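Local structure of flocculation protein FLO11 (Saccharomyces cerevisiae, 4UYT) at residues F119-Y125 / T142-T148; L64-I69 / Q80-N85. The protein mediates, through its N-terminal Flo11 domain, homotypic cell-cell adhesion in yeast flocculation, and takes part in substrate adhesion, invasive growth and biofilm formation. All blocks are in the same frame, centred on the assembly; numbering follows the deposited sequence.

Contact 1. Residues F119-Y125 / T142-T148; sequences FQIQFEY and TSFDLST
Strands 120-125 and 143-147 run antiparallel at the edge of a five-stranded sheet in the fibronectin type III-like Flo11 domain, and Phe123 faces Phe144 across them as a hydrogen-bonded pair. Phe123 N donates a hydrogen bond to Phe144 O at 2.8 Å, and the ladder runs one way through Ile121 with Leu146 to Thr148 N and Phe119 O, the other way to Tyr125 N and Thr142 O. On the buried face the two phenylalanine rings lie near parallel, planes at 20°, but offset, with little overlap. Phe144 sets its CG between its own backbone N and carbonyl carbon (chi1 56°), which carries the ring across toward strand 120-125: Phe123 CB sits over one face of the Phe144 ring, 3.9 Å from its centroid, while Phe123 CD1 meets Phe144 CE1 at 3.4 Å. Leu146 CD1 extends this layer to Phe123 CE1, and the edge of the Tyr125 ring brings CE2 to 3.9 Å from Phe144 CZ; the Tyr125 hydroxyl bonds to Tyr32. At the other end Thr148 works with both branches. Its OG1 accepts from Phe119 N at 3.1 Å and also bonds to Asn118, while CG2 lies over a face of the Phe119 ring as a CH-pi contact. The opposite face of the sheet is polar. Gln122 and Asp145 point the same way, amide and carboxylate planes 22° apart; Asp145 OD1 packs against Gln122 CG at 3.1 Å, and a water bridges Asp145 OD2 and, at a doubtfully short distance, Gln122 OE1. A second water joins Tyr125 O to the hydroxyls of Thr142 and Ser143. Such alternation, with aromatic and aliphatic side chains inward and polar ones outward, is typical of a strand pair in a beta sandwich.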
loop_
_atom_site.group_PDB
_atom_site.type_symbol
_atom_site.label_atom_id
_atom_site.label_comp_id
_atom_site.label_asym_id
_atom_site.label_seq_id
_atom_site.Cartn_x
_atom_site.Cartn_y
_atom_site.Cartn_z
ATOM N N PHE A 119 -3.342 -2.539 5.456
ATOM C CA PHE A 119 -2.557 -3.657 4.982
ATOM C C PHE A 119 -1.086 -3.291 5.143
ATOM O O PHE A 119 -0.734 -2.182 5.540
ATOM C CB PHE A 119 -2.930 -4.025 3.521
ATOM C CG PHE A 119 -2.789 -2.873 2.548
ATOM C CD1 PHE A 119 -1.578 -2.569 1.982
ATOM C CD2 PHE A 119 -3.879 -2.096 2.198
ATOM C CE1 PHE A 119 -1.444 -1.496 1.103
ATOM C CE2 PHE A 119 -3.767 -1.034 1.315
ATOM C CZ PHE A 119 -2.535 -0.753 0.771
ATOM N N GLN A 120 -0.229 -4.245 4.802
ATOM C CA GLN A 120 1.201 -4.021 4.804
ATOM C C GLN A 120 1.774 -4.439 3.480
ATOM O O GLN A 120 1.200 -5.256 2.755
ATOM C CB GLN A 120 1.890 -4.765 5.950
ATOM C CG GLN A 120 1.280 -4.476 7.308
ATOM C CD GLN A 120 0.038 -5.299 7.548
ATOM O OE1 GLN A 120 0.047 -6.507 7.335
ATOM N NE2 GLN A 120 -1.054 -4.649 7.968
ATOM N N ILE A 121 2.930 -3.866 3.175
ATOM C CA ILE A 121 3.695 -4.254 2.017
ATOM C C ILE A 121 5.037 -4.778 2.519
ATOM O O ILE A 121 5.770 -4.050 3.209
ATOM C CB ILE A 121 3.861 -3.101 1.011
ATOM C CG1 ILE A 121 2.496 -2.498 0.641
ATOM C CG2 ILE A 121 4.595 -3.616 -0.220
ATOM C CD1 ILE A 121 2.565 -1.405 -0.400
ATOM N N GLN A 122 5.321 -6.037 2.186
ATOM C CA GLN A 122 6.502 -6.729 2.665
ATOM C C GLN A 122 7.525 -6.709 1.546
ATOM O O GLN A 122 7.316 -7.291 0.474
ATOM C CB GLN A 122 6.130 -8.155 3.055
ATOM C CG GLN A 122 7.262 -9.023 3.556
ATOM C CD GLN A 122 6.821 -10.467 3.707
ATOM O OE1 GLN A 122 5.863 -10.762 4.404
ATOM N NE2 GLN A 122 7.495 -11.362 3.015
ATOM N N PHE A 123 8.655 -6.058 1.841
ATOM C CA PHE A 123 9.777 -5.963 0.921
ATOM C C PHE A 123 10.892 -6.893 1.404
ATOM O O PHE A 123 11.241 -6.900 2.591
ATOM C CB PHE A 123 10.361 -4.554 0.943
ATOM C CG PHE A 123 9.501 -3.477 0.312
ATOM C CD1 PHE A 123 8.393 -2.971 0.975
ATOM C CD2 PHE A 123 9.850 -2.918 -0.906
ATOM C CE1 PHE A 123 7.631 -1.966 0.400
ATOM C CE2 PHE A 123 9.119 -1.882 -1.463
ATOM C CZ PHE A 123 8.017 -1.398 -0.803
ATOM N N GLU A 124 11.485 -7.618 0.472
ATOM C CA GLU A 124 12.714 -8.347 0.749
ATOM C C GLU A 124 13.683 -8.007 -0.357
ATOM O O GLU A 124 13.535 -8.459 -1.493
ATOM C CB GLU A 124 12.487 -9.869 0.792
ATOM C CG GLU A 124 11.624 -10.358 1.938
ATOM C CD GLU A 124 11.424 -11.873 1.944
ATOM O OE1 GLU A 124 11.946 -12.588 1.058
ATOM O OE2 GLU A 124 10.716 -12.355 2.849
ATOM N N TYR A 125 14.714 -7.249 0.007
ATOM C CA TYR A 125 15.833 -6.981 -0.864
ATOM C C TYR A 125 17.034 -7.823 -0.443
ATOM O O TYR A 125 17.175 -8.219 0.717
ATOM C CB TYR A 125 16.232 -5.513 -0.770
ATOM C CG TYR A 125 15.222 -4.502 -1.285
ATOM C CD1 TYR A 125 15.196 -4.156 -2.632
ATOM C CD2 TYR A 125 14.390 -3.795 -0.417
ATOM C CE1 TYR A 125 14.332 -3.185 -3.125
ATOM C CE2 TYR A 125 13.539 -2.811 -0.895
ATOM C CZ TYR A 125 13.509 -2.496 -2.249
ATOM O OH TYR A 125 12.710 -1.495 -2.768
ATOM N N THR A 142 17.055 -3.879 4.671
ATOM C CA THR A 142 16.789 -4.613 3.443
ATOM C C THR A 142 15.520 -5.461 3.408
ATOM O O THR A 142 15.001 -5.703 2.334
ATOM C CB THR A 142 17.981 -5.508 3.076
ATOM O OG1 THR A 142 18.297 -6.348 4.194
ATOM C CG2 THR A 142 19.198 -4.670 2.721
ATOM N N SER A 143 15.051 -5.918 4.566
ATOM C CA SER A 143 13.782 -6.626 4.671
ATOM C C SER A 143 12.933 -5.896 5.690
ATOM O O SER A 143 13.361 -5.661 6.823
ATOM C CB SER A 143 13.980 -8.084 5.094
ATOM O OG SER A 143 14.433 -8.885 4.008
ATOM N N PHE A 144 11.731 -5.529 5.298
ATOM C CA PHE A 144 10.869 -4.739 6.147
ATOM C C PHE A 144 9.457 -4.772 5.611
ATOM O O PHE A 144 9.208 -5.125 4.453
ATOM C CB PHE A 144 11.382 -3.287 6.213
ATOM C CG PHE A 144 11.523 -2.619 4.859
ATOM C CD1 PHE A 144 10.455 -1.949 4.251
ATOM C CD2 PHE A 144 12.727 -2.647 4.185
ATOM C CE1 PHE A 144 10.596 -1.356 2.996
ATOM C CE2 PHE A 144 12.875 -2.045 2.954
ATOM C CZ PHE A 144 11.805 -1.411 2.343
ATOM N N ASP A 145 8.547 -4.414 6.497
ATOM C CA ASP A 145 7.139 -4.277 6.163
ATOM C C ASP A 145 6.763 -2.823 6.354
ATOM O O ASP A 145 7.147 -2.234 7.369
ATOM C CB ASP A 145 6.273 -5.114 7.102
ATOM C CG ASP A 145 6.453 -6.608 6.927
ATOM O OD1 ASP A 145 7.056 -7.070 5.941
ATOM O OD2 ASP A 145 5.929 -7.333 7.788
ATOM N N LEU A 146 6.021 -2.246 5.423
ATOM C CA LEU A 146 5.475 -0.897 5.513
ATOM C C LEU A 146 3.972 -1.018 5.634
ATOM O O LEU A 146 3.315 -1.667 4.819
ATOM C CB LEU A 146 5.824 -0.077 4.294
ATOM C CG LEU A 146 7.319 0.127 4.078
ATOM C CD1 LEU A 146 7.544 1.014 2.862
ATOM C CD2 LEU A 146 8.030 0.682 5.306
ATOM N N SER A 147 3.432 -0.364 6.646
ATOM C CA SER A 147 2.030 -0.489 6.960
ATOM C C SER A 147 1.242 0.783 6.668
ATOM O O SER A 147 1.772 1.885 6.775
ATOM C CB SER A 147 1.875 -0.840 8.423
ATOM O OG SER A 147 2.367 0.221 9.206
ATOM N N THR A 148 -0.056 0.619 6.392
ATOM C CA THR A 148 -0.938 1.758 6.219
ATOM C C THR A 148 -1.740 1.993 7.491
ATOM O O THR A 148 -2.027 1.071 8.256
ATOM C CB THR A 148 -1.941 1.561 5.046
ATOM O OG1 THR A 148 -2.872 0.511 5.348
ATOM C CG2 THR A 148 -1.257 1.202 3.767
HETATM O O HOH W 1 -1.415 -1.713 8.840
HETATM O O HOH W 2 6.053 -9.850 6.765
HETATM O O HOH W 3 16.987 -8.613 3.399
#

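Contact 2. Residues L64-I69 / Q80-N85; sequences LWSLKI and QLYGYN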
loop_
_atom_site.group_PDB
_atom_site.type_symbol
_atom_site.label_atom_id
_atom_site.label_comp_id
_atom_site.label_asym_id
_atom_site.label_seq_id
_atom_site.Cartn_x
_atom_site.Cartn_y
_atom_site.Cartn_z
ATOM N N LEU A 64 15.898 -6.621 -5.704
ATOM C CA LEU A 64 14.667 -7.158 -5.127
ATOM C C LEU A 64 14.566 -8.681 -5.210
ATOM O O LEU A 64 14.767 -9.273 -6.264
ATOM C CB LEU A 64 13.474 -6.537 -5.836
ATOM C CG LEU A 64 12.107 -6.837 -5.211
ATOM C CD1 LEU A 64 11.945 -6.136 -3.869
ATOM C CD2 LEU A 64 11.005 -6.416 -6.158
ATOM N N TRP A 65 14.214 -9.312 -4.087
ATOM C CA TRP A 65 13.900 -10.742 -4.050
ATOM C C TRP A 65 12.378 -10.979 -4.075
ATOM O O TRP A 65 11.885 -11.786 -4.858
ATOM C CB TRP A 65 14.562 -11.407 -2.837
ATOM C CG TRP A 65 14.265 -12.855 -2.709
ATOM C CD1 TRP A 65 13.589 -13.450 -1.696
ATOM C CD2 TRP A 65 14.631 -13.902 -3.619
ATOM N NE1 TRP A 65 13.504 -14.810 -1.910
ATOM C CE2 TRP A 65 14.132 -15.111 -3.089
ATOM C CE3 TRP A 65 15.306 -13.933 -4.838
ATOM C CZ2 TRP A 65 14.324 -16.346 -3.718
ATOM C CZ3 TRP A 65 15.497 -15.167 -5.463
ATOM C CH2 TRP A 65 14.991 -16.349 -4.906
ATOM N N SER A 66 11.641 -10.260 -3.239
ATOM C CA SER A 66 10.208 -10.451 -3.226
ATOM C C SER A 66 9.503 -9.214 -2.712
ATOM O O SER A 66 10.047 -8.424 -1.927
ATOM C CB SER A 66 9.838 -11.659 -2.369
ATOM O OG SER A 66 10.123 -11.423 -0.997
ATOM N N LEU A 67 8.262 -9.083 -3.157
ATOM C CA LEU A 67 7.410 -7.954 -2.801
ATOM C C LEU A 67 5.982 -8.472 -2.803
ATOM O O LEU A 67 5.530 -9.055 -3.788
ATOM C CB LEU A 67 7.592 -6.835 -3.824
ATOM C CG LEU A 67 6.782 -5.570 -3.558
ATOM C CD1 LEU A 67 7.217 -4.904 -2.275
ATOM C CD2 LEU A 67 6.917 -4.611 -4.725
ATOM N N LYS A 68 5.277 -8.259 -1.699
ATOM C CA LYS A 68 3.897 -8.698 -1.641
ATOM C C LYS A 68 3.140 -7.826 -0.694
ATOM O O LYS A 68 3.679 -7.292 0.282
ATOM C CB LYS A 68 3.778 -10.151 -1.240
ATOM C CG LYS A 68 4.383 -10.540 0.070
ATOM C CD LYS A 68 4.060 -12.011 0.357
ATOM C CE LYS A 68 4.812 -12.536 1.544
ATOM N NZ LYS A 68 4.450 -13.971 1.715
ATOM N N ILE A 69 1.863 -7.701 -0.990
ATOM C CA ILE A 69 0.924 -7.034 -0.118
ATOM C C ILE A 69 0.344 -8.132 0.789
ATOM O O ILE A 69 -0.065 -9.199 0.312
ATOM C CB ILE A 69 -0.185 -6.332 -0.910
ATOM C CG1 ILE A 69 0.374 -5.538 -2.070
ATOM C CG2 ILE A 69 -1.000 -5.477 0.022
ATOM C CD1 ILE A 69 -0.640 -4.797 -2.887
ATOM N N GLN A 80 0.677 -11.136 -4.253
ATOM C CA GLN A 80 2.059 -11.203 -4.669
ATOM C C GLN A 80 2.323 -10.235 -5.811
ATOM O O GLN A 80 1.612 -10.237 -6.813
ATOM C CB GLN A 80 2.413 -12.627 -5.091
ATOM C CG GLN A 80 3.918 -12.877 -5.108
ATOM C CD GLN A 80 4.507 -13.163 -3.736
ATOM O OE1 GLN A 80 3.896 -13.822 -2.901
ATOM N NE2 GLN A 80 5.704 -12.666 -3.506
ATOM N N LEU A 81 3.362 -9.412 -5.669
ATOM C CA LEU A 81 3.740 -8.461 -6.731
ATOM C C LEU A 81 5.011 -8.883 -7.438
ATOM O O LEU A 81 5.138 -8.683 -8.635
ATOM C CB LEU A 81 3.895 -7.027 -6.206
ATOM C CG LEU A 81 2.637 -6.475 -5.546
ATOM C CD1 LEU A 81 2.915 -5.064 -5.058
ATOM C CD2 LEU A 81 1.438 -6.485 -6.481
ATOM N N TYR A 82 5.933 -9.488 -6.696
ATOM C CA TYR A 82 7.176 -9.940 -7.261
ATOM C C TYR A 82 7.670 -11.094 -6.422
ATOM O O TYR A 82 7.674 -11.036 -5.193
ATOM C CB TYR A 82 8.210 -8.831 -7.247
ATOM C CG TYR A 82 9.401 -9.097 -8.110
ATOM C CD1 TYR A 82 9.379 -8.768 -9.448
ATOM C CD2 TYR A 82 10.545 -9.664 -7.585
ATOM C CE1 TYR A 82 10.484 -8.966 -10.250
ATOM C CE2 TYR A 82 11.655 -9.865 -8.364
ATOM C CZ TYR A 82 11.619 -9.511 -9.692
ATOM O OH TYR A 82 12.727 -9.703 -10.477
ATOM N N GLY A 83 8.124 -12.132 -7.075
ATOM C CA GLY A 83 8.779 -13.193 -6.375
ATOM C C GLY A 83 9.141 -14.313 -7.318
ATOM O O GLY A 83 8.291 -14.824 -8.047
ATOM N N TYR A 84 10.412 -14.673 -7.283
ATOM C CA TYR A 84 10.896 -15.784 -8.058
ATOM C C TYR A 84 10.222 -17.093 -7.640
ATOM O O TYR A 84 9.801 -17.916 -8.484
ATOM C CB TYR A 84 12.413 -15.887 -7.898
ATOM C CG TYR A 84 13.170 -14.749 -8.547
ATOM C CD1 TYR A 84 13.477 -14.805 -9.890
ATOM C CD2 TYR A 84 13.559 -13.613 -7.831
ATOM C CE1 TYR A 84 14.174 -13.786 -10.512
ATOM C CE2 TYR A 84 14.259 -12.588 -8.445
ATOM C CZ TYR A 84 14.555 -12.677 -9.789
ATOM O OH TYR A 84 15.263 -11.675 -10.420
ATOM N N ASN A 85 10.097 -17.301 -6.332
ATOM C CA ASN A 85 9.502 -18.536 -5.826
ATOM C C ASN A 85 8.062 -18.767 -6.347
ATOM O O ASN A 85 7.615 -19.907 -6.514
ATOM C CB ASN A 85 9.509 -18.559 -4.295
ATOM C CG ASN A 85 10.897 -18.701 -3.703
ATOM O OD1 ASN A 85 11.868 -19.022 -4.389
ATOM N ND2 ASN A 85 10.987 -18.481 -2.404
HETATM O O HOH W 4 15.075 -9.065 -9.007
HETATM O O HOH W 5 4.089 -15.380 -0.630
#
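Tyr82 meets Leu64 and Leu67 across the beta hairpin of strands 64-70 and 79-83, at a classic beta bulge where Leu81 and Tyr82 both face Leu67. Tyr82 CB lies 4.0 Å from Leu67 CB and slightly nearer Leu64 CD2. Farther out, CG and CD2 rest on the same methyl, Leu64 CD2 coming to 3.6 Å from Tyr82 CD2 as the two side chains run antiparallel. CD2 and CE2 also run beside Trp65 O, which approaches the ring at its edge and is buried without a polar partner. At the tip, OH donates to a water that in turn donates to Leu64 O and accepts from Tyr84 OH. The bulge itself is gripped by Leu67 O, which accepts from both Leu81 N and Tyr82 N, the latter in the carbonyl plane at 3.0 Å. Tyr82 O is likewise held twice: Leu67 N and Gln80 NE2 approach it from the two sides of the carbonyl plane. Gln80 gets there by bending at chi2 (81°), and its OE1 accepts a hydrogen bond from a water that accepts from Lys68 NZ. Leu81 CD1 packs between Leu67 CD2 and Ile69 CG1, on the side covered by Phe97 of strand 96-104. Beyond the bulge the six-membered ring of Trp65 and the Tyr84 ring are near parallel, planes at 24°, but offset, touching through Trp65 CZ3 and Tyr84 CD2 at 3.4 Å. Asn85 turns its amide nearly perpendicular to the indole, with OD1 3.7 Å from Trp65 CZ2.

How the contacts relate
Contact 2 comes first along the chain, contact 1 after it, and their centres lie about 11 Å apart within one five-stranded antiparallel sheet, ordered 88-89, 79-83, 64-70, 120-125, 143-147. Strands 64-70 and 120-125 are neighbours, so the two contacts join directly: Gln122 N lies 2.8 Å from Lys68 O, and Glu124 O is as near Trp65 N, both probable hydrogen bonds. A second classic bulge, where Trp65 and Ser66 both face Glu124, marks this seam. Ile69 CG2 packs against Phe119 CD1 at 3.6 Å. Together, the contacts span four strands of one sheet of the Flo11 domain, the part of the protein that carries homophilic binding.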